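Long-range contact in glutathione reductase (Bartonella henselae, PDB 3O0H), which probably catalyses the NADPH-dependent reduction of glutathione disulfide to glutathione, using a bound FAD as its redox cofactor: residues A253-Y265 with V268-V280. Sequence-based numbering, arbitrary orientation.
Sequences ATVSQVQSTENCY and VLTNGQTICADRV
A disulfide ties neighbouring strands of a three-stranded antiparallel meander together: Cys264 SG and Cys276 SG lie 2.0 Å apart, with a torsion of 100° about the S–S bond. Along its CA–CB bond, Cys264 SG is staggered between the backbone N and the carbonyl carbon (chi1 47°), which turns it across to strand 274-277. Next to it, Tyr265 and Ala277 form a hydrogen-bonded pair, Tyr265 N donating to Ala277 O at 2.8 Å and Ala277 N returning the bond to Tyr265 O. The Tyr265 ring presents its edge to the backbone of Asp278, with CD2 3.2 Å from Asp278 O, while Tyr265 CB rests on Val280 CG2. Arg279 NH1 bonds that same Asp278 O from above the carbonyl plane.

At the other end, strand 255-261 meets 264-269 through a classic beta bulge. Ser256 N and Gln257 N both donate to Val268 O in its carbonyl plane, the first at 2.8 Å and the second at 3.2 Å; Val268 N answers with a nearly straight bond to Gln257 O (171°). Leu269 heads away from strand 255-261, yet its CD1 touches Ala253 CB and its CD2 Val255 CG2; Leu220 of the parallel sheet packs against all three, joining meander to sheet in what is probably the NADPH domain. In the type I turn Leu269 to Gly272, Thr270 N bonds Thr254 O, and one water links Thr254 N to Thr270 OG1, 2.9 Å from each.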
ATOM      1  N   ALA B 253      17.207  -8.212  29.954  1.00 21.08           N
ATOM      2  CA  ALA B 253      18.639  -8.266  29.705  1.00 22.63           C
ATOM      3  C   ALA B 253      19.246  -6.861  29.900  1.00 23.62           C
ATOM      4  O   ALA B 253      18.882  -5.929  29.199  1.00 22.80           O
ATOM      5  CB  ALA B 253      18.908  -8.771  28.265  1.00 20.55           C
ATOM      6  N   THR B 254      20.182  -6.749  30.835  1.00 25.80           N
ATOM      7  CA  THR B 254      21.022  -5.553  30.989  1.00 26.90           C
ATOM      8  C   THR B 254      22.483  -5.926  30.754  1.00 27.31           C
ATOM      9  O   THR B 254      22.990  -6.883  31.352  1.00 28.26           O
ATOM     10  CB  THR B 254      20.881  -4.990  32.405  1.00 29.35           C
ATOM     11  OG1 THR B 254      19.517  -4.574  32.598  1.00 28.94           O
ATOM     12  CG2 THR B 254      21.847  -3.796  32.628  1.00 31.70           C
ATOM     13  N   VAL B 255      23.145  -5.203  29.864  1.00 25.79           N
ATOM     14  CA  VAL B 255      24.537  -5.462  29.593  1.00 27.21           C
ATOM     15  C   VAL B 255      25.370  -4.875  30.707  1.00 30.37           C
ATOM     16  O   VAL B 255      25.150  -3.734  31.098  1.00 31.57           O
ATOM     17  CB  VAL B 255      24.993  -4.840  28.289  1.00 25.77           C
ATOM     18  CG1 VAL B 255      26.518  -5.073  28.107  1.00 26.11           C
ATOM     19  CG2 VAL B 255      24.226  -5.404  27.141  1.00 22.41           C
ATOM     20  N   SER B 256      26.298  -5.675  31.233  1.00 32.30           N
ATOM     21  CA  SER B 256      27.256  -5.237  32.234  1.00 35.26           C
ATOM     22  C   SER B 256      28.509  -4.743  31.524  1.00 35.26           C
ATOM     23  O   SER B 256      29.004  -3.646  31.788  1.00 37.01           O
ATOM     24  CB  SER B 256      27.562  -6.408  33.184  1.00 36.93           C
ATOM     25  OG  SER B 256      28.671  -6.157  34.018  1.00 42.20           O
ATOM     26  N   GLN B 257      29.041  -5.549  30.623  1.00 34.23           N
ATOM     27  CA  GLN B 257      30.256  -5.148  29.951  1.00 34.69           C
ATOM     28  C   GLN B 257      30.368  -5.822  28.619  1.00 32.52           C
ATOM     29  O   GLN B 257      29.694  -6.824  28.365  1.00 31.09           O
ATOM     30  CB  GLN B 257      31.478  -5.444  30.833  1.00 38.81           C
ATOM     31  CG  GLN B 257      31.589  -6.883  31.303  1.00 41.62           C
ATOM     32  CD  GLN B 257      32.799  -7.144  32.181  1.00 48.11           C
ATOM     33  OE1 GLN B 257      32.656  -7.614  33.312  1.00 51.70           O
ATOM     34  NE2 GLN B 257      33.992  -6.826  31.678  1.00 48.71           N
ATOM     35  N   VAL B 258      31.164  -5.216  27.751  1.00 31.31           N
ATOM     36  CA  VAL B 258      31.521  -5.800  26.480  1.00 30.83           C
ATOM     37  C   VAL B 258      33.049  -5.915  26.485  1.00 34.18           C
ATOM     38  O   VAL B 258      33.748  -4.923  26.722  1.00 35.27           O
ATOM     39  CB  VAL B 258      31.039  -4.931  25.318  1.00 27.91           C
ATOM     40  CG1 VAL B 258      31.359  -5.570  24.025  1.00 26.20           C
ATOM     41  CG2 VAL B 258      29.520  -4.714  25.417  1.00 26.93           C
ATOM     42  N   GLN B 259      33.550  -7.129  26.255  1.00 36.37           N
ATOM     43  CA  GLN B 259      34.974  -7.425  26.291  1.00 39.36           C
ATOM     44  C   GLN B 259      35.436  -7.891  24.926  1.00 39.39           C
ATOM     45  O   GLN B 259      34.741  -8.649  24.253  1.00 38.46           O
ATOM     46  CB  GLN B 259      35.298  -8.532  27.308  1.00 42.86           C
ATOM     47  CG  GLN B 259      34.256  -8.748  28.390  1.00 44.30           C
ATOM     48  CD  GLN B 259      34.639  -9.863  29.323  1.00 49.68           C
ATOM     49  OE1 GLN B 259      35.122  -9.613  30.427  1.00 53.91           O
ATOM     50  NE2 GLN B 259      34.462 -11.103  28.875  1.00 51.65           N
ATOM     51  N   SER B 260      36.620  -7.440  24.528  1.00 40.91           N
ATOM     52  CA  SER B 260      37.245  -7.865  23.273  1.00 41.35           C
ATOM     53  C   SER B 260      37.893  -9.230  23.456  1.00 42.66           C
ATOM     54  O   SER B 260      38.612  -9.447  24.435  1.00 45.03           O
ATOM     55  CB  SER B 260      38.341  -6.865  22.834  1.00 42.72           C
ATOM     56  OG  SER B 260      38.470  -6.839  21.415  1.00 43.11           O
ATOM     57  N   THR B 261      37.624 -10.153  22.536  1.00 40.97           N
ATOM     58  CA  THR B 261      38.404 -11.400  22.444  1.00 42.79           C
ATOM     59  C   THR B 261      38.824 -11.509  20.987  1.00 41.51           C
ATOM     60  O   THR B 261      38.346 -10.752  20.147  1.00 39.34           O
ATOM     61  CB  THR B 261      37.607 -12.633  22.922  1.00 43.51           C
ATOM     62  OG1 THR B 261      36.572 -12.942  21.982  1.00 40.43           O
ATOM     63  CG2 THR B 261      36.965 -12.373  24.294  1.00 44.48           C
ATOM     64  N   GLU B 262      39.725 -12.426  20.672  1.00 43.23           N
ATOM     65  CA  GLU B 262      40.297 -12.509  19.322  1.00 43.00           C
ATOM     66  C   GLU B 262      39.263 -12.831  18.237  1.00 40.40           C
ATOM     67  O   GLU B 262      39.375 -12.340  17.118  1.00 39.15           O
ATOM     68  CB  GLU B 262      41.394 -13.574  19.305  1.00 46.82           C
ATOM     69  CG  GLU B 262      42.055 -13.805  17.950  1.00 48.17           C
ATOM     70  CD  GLU B 262      42.942 -15.037  17.970  1.00 52.04           C
ATOM     71  OE1 GLU B 262      43.276 -15.500  19.089  1.00 52.22           O
ATOM     72  OE2 GLU B 262      43.292 -15.540  16.877  1.00 53.03           O
ATOM     73  N   ASN B 263      38.276 -13.666  18.558  1.00 39.32           N
ATOM     74  CA  ASN B 263      37.278 -14.115  17.556  1.00 37.68           C
ATOM     75  C   ASN B 263      35.891 -13.478  17.661  1.00 35.07           C
ATOM     76  O   ASN B 263      34.986 -13.796  16.857  1.00 33.65           O
ATOM     77  CB  ASN B 263      37.166 -15.650  17.602  1.00 39.34           C
ATOM     78  CG  ASN B 263      38.469 -16.330  17.261  1.00 42.93           C
ATOM     79  OD1 ASN B 263      38.885 -17.301  17.913  1.00 47.17           O
ATOM     80  ND2 ASN B 263      39.146 -15.812  16.250  1.00 44.96           N
ATOM     81  N   CYS B 264      35.716 -12.584  18.635  1.00 34.41           N
ATOM     82  CA  CYS B 264      34.433 -11.931  18.882  1.00 32.29           C
ATOM     83  C   CYS B 264      34.414 -11.076  20.128  1.00 32.16           C
ATOM     84  O   CYS B 264      35.237 -11.217  21.021  1.00 33.79           O
ATOM     85  CB  CYS B 264      33.273 -12.949  19.018  1.00 31.98           C
ATOM     86  SG  CYS B 264      33.609 -14.367  20.117  1.00 37.36           S
ATOM     87  N   TYR B 265      33.430 -10.182  20.176  1.00 30.54           N
ATOM     88  CA  TYR B 265      33.155  -9.407  21.369  1.00 30.14           C
ATOM     89  C   TYR B 265      32.251 -10.215  22.280  1.00 30.05           C
ATOM     90  O   TYR B 265      31.191 -10.701  21.862  1.00 29.65           O
ATOM     91  CB  TYR B 265      32.476  -8.091  20.999  1.00 27.76           C
ATOM     92  CG  TYR B 265      33.361  -7.219  20.150  1.00 28.12           C
ATOM     93  CD1 TYR B 265      34.392  -6.500  20.723  1.00 30.14           C
ATOM     94  CD2 TYR B 265      33.197  -7.146  18.781  1.00 27.49           C
ATOM     95  CE1 TYR B 265      35.206  -5.731  19.980  1.00 30.81           C
ATOM     96  CE2 TYR B 265      34.013  -6.341  18.012  1.00 28.56           C
ATOM     97  CZ  TYR B 265      35.020  -5.638  18.629  1.00 31.49           C
ATOM     98  OH  TYR B 265      35.870  -4.840  17.913  1.00 33.68           O
ATOM     99  N   VAL B 268      28.547  -9.522  28.177  1.00 30.87           N
ATOM    100  CA  VAL B 268      28.271 -10.107  29.453  1.00 33.52           C
ATOM    101  C   VAL B 268      27.092  -9.357  30.052  1.00 32.97           C
ATOM    102  O   VAL B 268      27.166  -8.145  30.193  1.00 32.62           O
ATOM    103  CB  VAL B 268      29.503 -10.003  30.381  1.00 36.54           C
ATOM    104  CG1 VAL B 268      29.236 -10.693  31.718  1.00 38.39           C
ATOM    105  CG2 VAL B 268      30.756 -10.597  29.698  1.00 37.37           C
ATOM    106  N   LEU B 269      26.029 -10.093  30.403  1.00 32.58           N
ATOM    107  CA  LEU B 269      24.779  -9.539  30.991  1.00 32.13           C
ATOM    108  C   LEU B 269      24.862  -9.543  32.482  1.00 35.23           C
ATOM    109  O   LEU B 269      25.670 -10.293  33.039  1.00 38.71           O
ATOM    110  CB  LEU B 269      23.537 -10.348  30.553  1.00 29.74           C
ATOM    111  CG  LEU B 269      23.305 -10.554  29.055  1.00 28.36           C
ATOM    112  CD1 LEU B 269      21.950 -11.213  28.780  1.00 28.53           C
ATOM    113  CD2 LEU B 269      23.359  -9.212  28.348  1.00 26.00           C
ATOM    114  N   THR B 270      24.036  -8.751  33.165  1.00 35.81           N
ATOM    115  CA  THR B 270      24.104  -8.715  34.639  1.00 39.51           C
ATOM    116  C   THR B 270      23.700 -10.035  35.328  1.00 41.96           C
ATOM    117  O   THR B 270      24.017 -10.229  36.493  1.00 43.98           O
ATOM    118  CB  THR B 270      23.225  -7.599  35.266  1.00 39.86           C
ATOM    119  OG1 THR B 270      21.904  -7.692  34.731  1.00 37.79           O
ATOM    120  CG2 THR B 270      23.813  -6.208  35.003  1.00 38.26           C
ATOM    121  N   ASN B 271      22.997 -10.921  34.622  1.00 41.07           N
ATOM    122  CA  ASN B 271      22.591 -12.192  35.191  1.00 43.71           C
ATOM    123  C   ASN B 271      23.585 -13.335  34.948  1.00 45.79           C
ATOM    124  O   ASN B 271      23.303 -14.480  35.300  1.00 47.26           O
ATOM    125  CB  ASN B 271      21.228 -12.585  34.660  1.00 42.57           C
ATOM    126  CG  ASN B 271      21.279 -13.094  33.246  1.00 41.40           C
ATOM    127  OD1 ASN B 271      22.294 -12.971  32.555  1.00 40.47           O
ATOM    128  ND2 ASN B 271      20.179 -13.698  32.812  1.00 42.50           N
ATOM    129  N   GLY B 272      24.722 -13.033  34.325  1.00 45.32           N
ATOM    130  CA  GLY B 272      25.759 -14.023  34.101  1.00 46.90           C
ATOM    131  C   GLY B 272      25.817 -14.607  32.698  1.00 44.85           C
ATOM    132  O   GLY B 272      26.835 -15.180  32.314  1.00 45.82           O
ATOM    133  N   GLN B 273      24.738 -14.487  31.932  1.00 42.45           N
ATOM    134  CA  GLN B 273      24.741 -15.030  30.588  1.00 40.99           C
ATOM    135  C   GLN B 273      25.746 -14.215  29.760  1.00 40.39           C
ATOM    136  O   GLN B 273      25.932 -13.023  30.003  1.00 39.35           O
ATOM    137  CB  GLN B 273      23.335 -14.987  29.975  1.00 39.56           C
ATOM    138  N   THR B 274      26.413 -14.866  28.810  1.00 40.52           N
ATOM    139  CA  THR B 274      27.343 -14.186  27.901  1.00 38.98           C
ATOM    140  C   THR B 274      26.951 -14.521  26.458  1.00 36.69           C
ATOM    141  O   THR B 274      26.471 -15.639  26.190  1.00 37.72           O
ATOM    142  CB  THR B 274      28.768 -14.645  28.135  1.00 41.43           C
ATOM    143  OG1 THR B 274      28.801 -16.060  27.988  1.00 44.19           O
ATOM    144  CG2 THR B 274      29.265 -14.281  29.535  1.00 42.46           C
ATOM    145  N   ILE B 275      27.122 -13.562  25.548  1.00 33.42           N
ATOM    146  CA  ILE B 275      26.906 -13.770  24.105  1.00 31.20           C
ATOM    147  C   ILE B 275      28.117 -13.245  23.344  1.00 30.67           C
ATOM    148  O   ILE B 275      28.455 -12.069  23.483  1.00 28.87           O
ATOM    149  CB  ILE B 275      25.694 -12.982  23.567  1.00 29.47           C
ATOM    150  CG1 ILE B 275      24.547 -12.894  24.598  1.00 30.01           C
ATOM    151  CG2 ILE B 275      25.282 -13.549  22.187  1.00 27.57           C
ATOM    152  CD1 ILE B 275      23.870 -14.170  24.825  1.00 33.35           C
ATOM    153  N   CYS B 276      28.765 -14.110  22.557  1.00 30.75           N
ATOM    154  CA  CYS B 276      29.945 -13.724  21.783  1.00 30.54           C
ATOM    155  C   CYS B 276      29.559 -13.521  20.325  1.00 28.50           C
ATOM    156  O   CYS B 276      29.040 -14.435  19.677  1.00 28.74           O
ATOM    157  CB  CYS B 276      31.115 -14.726  21.940  1.00 33.71           C
ATOM    158  SG  CYS B 276      32.735 -13.851  21.884  1.00 35.40           S
ATOM    159  N   ALA B 277      29.777 -12.301  19.822  1.00 26.37           N
ATOM    160  CA  ALA B 277      29.336 -11.909  18.483  1.00 23.42           C
ATOM    161  C   ALA B 277      30.424 -11.153  17.792  1.00 23.06           C
ATOM    162  O   ALA B 277      31.217 -10.501  18.448  1.00 24.34           O
ATOM    163  CB  ALA B 277      28.062 -11.024  18.578  1.00 21.74           C
ATOM    164  N   ASP B 278      30.456 -11.207  16.463  1.00 22.72           N
ATOM    165  CA  ASP B 278      31.442 -10.463  15.690  1.00 24.21           C
ATOM    166  C   ASP B 278      31.345  -8.940  15.890  1.00 22.64           C
ATOM    167  O   ASP B 278      32.351  -8.252  15.939  1.00 23.98           O
ATOM    168  CB  ASP B 278      31.303 -10.772  14.202  1.00 24.78           C
ATOM    169  CG  ASP B 278      31.958 -12.081  13.786  1.00 31.47           C
ATOM    170  OD1 ASP B 278      32.612 -12.804  14.627  1.00 36.03           O
ATOM    171  OD2 ASP B 278      31.864 -12.356  12.556  1.00 38.89           O
ATOM    172  N   ARG B 279      30.124  -8.424  15.997  1.00 20.88           N
ATOM    173  CA  ARG B 279      29.895  -6.994  16.230  1.00 19.60           C
ATOM    174  C   ARG B 279      28.767  -6.848  17.238  1.00 18.15           C
ATOM    175  O   ARG B 279      27.942  -7.742  17.383  1.00 16.73           O
ATOM    176  CB  ARG B 279      29.499  -6.294  14.944  1.00 18.38           C
ATOM    177  CG  ARG B 279      30.551  -6.303  13.849  1.00 23.29           C
ATOM    178  CD  ARG B 279      31.766  -5.435  14.207  1.00 24.90           C
ATOM    179  NE  ARG B 279      32.787  -5.404  13.157  1.00 31.31           N
ATOM    180  CZ  ARG B 279      33.987  -6.001  13.219  1.00 36.22           C
ATOM    181  NH1 ARG B 279      34.348  -6.741  14.265  1.00 39.98           N
ATOM    182  NH2 ARG B 279      34.837  -5.887  12.207  1.00 36.67           N
ATOM    183  N   VAL B 280      28.773  -5.720  17.933  1.00 17.19           N
ATOM    184  CA  VAL B 280      27.779  -5.388  18.911  1.00 16.08           C
ATOM    185  C   VAL B 280      27.271  -3.973  18.584  1.00 15.58           C
ATOM    186  O   VAL B 280      28.067  -3.042  18.487  1.00 15.69           O
ATOM    187  CB  VAL B 280      28.362  -5.400  20.307  1.00 16.73           C
ATOM    188  CG1 VAL B 280      27.274  -5.019  21.321  1.00 18.27           C
ATOM    189  CG2 VAL B 280      28.981  -6.769  20.625  1.00 18.34           C
TER
HETATM  190  O   HOH W   1      20.793  -9.141  32.426  1.00  8.73           O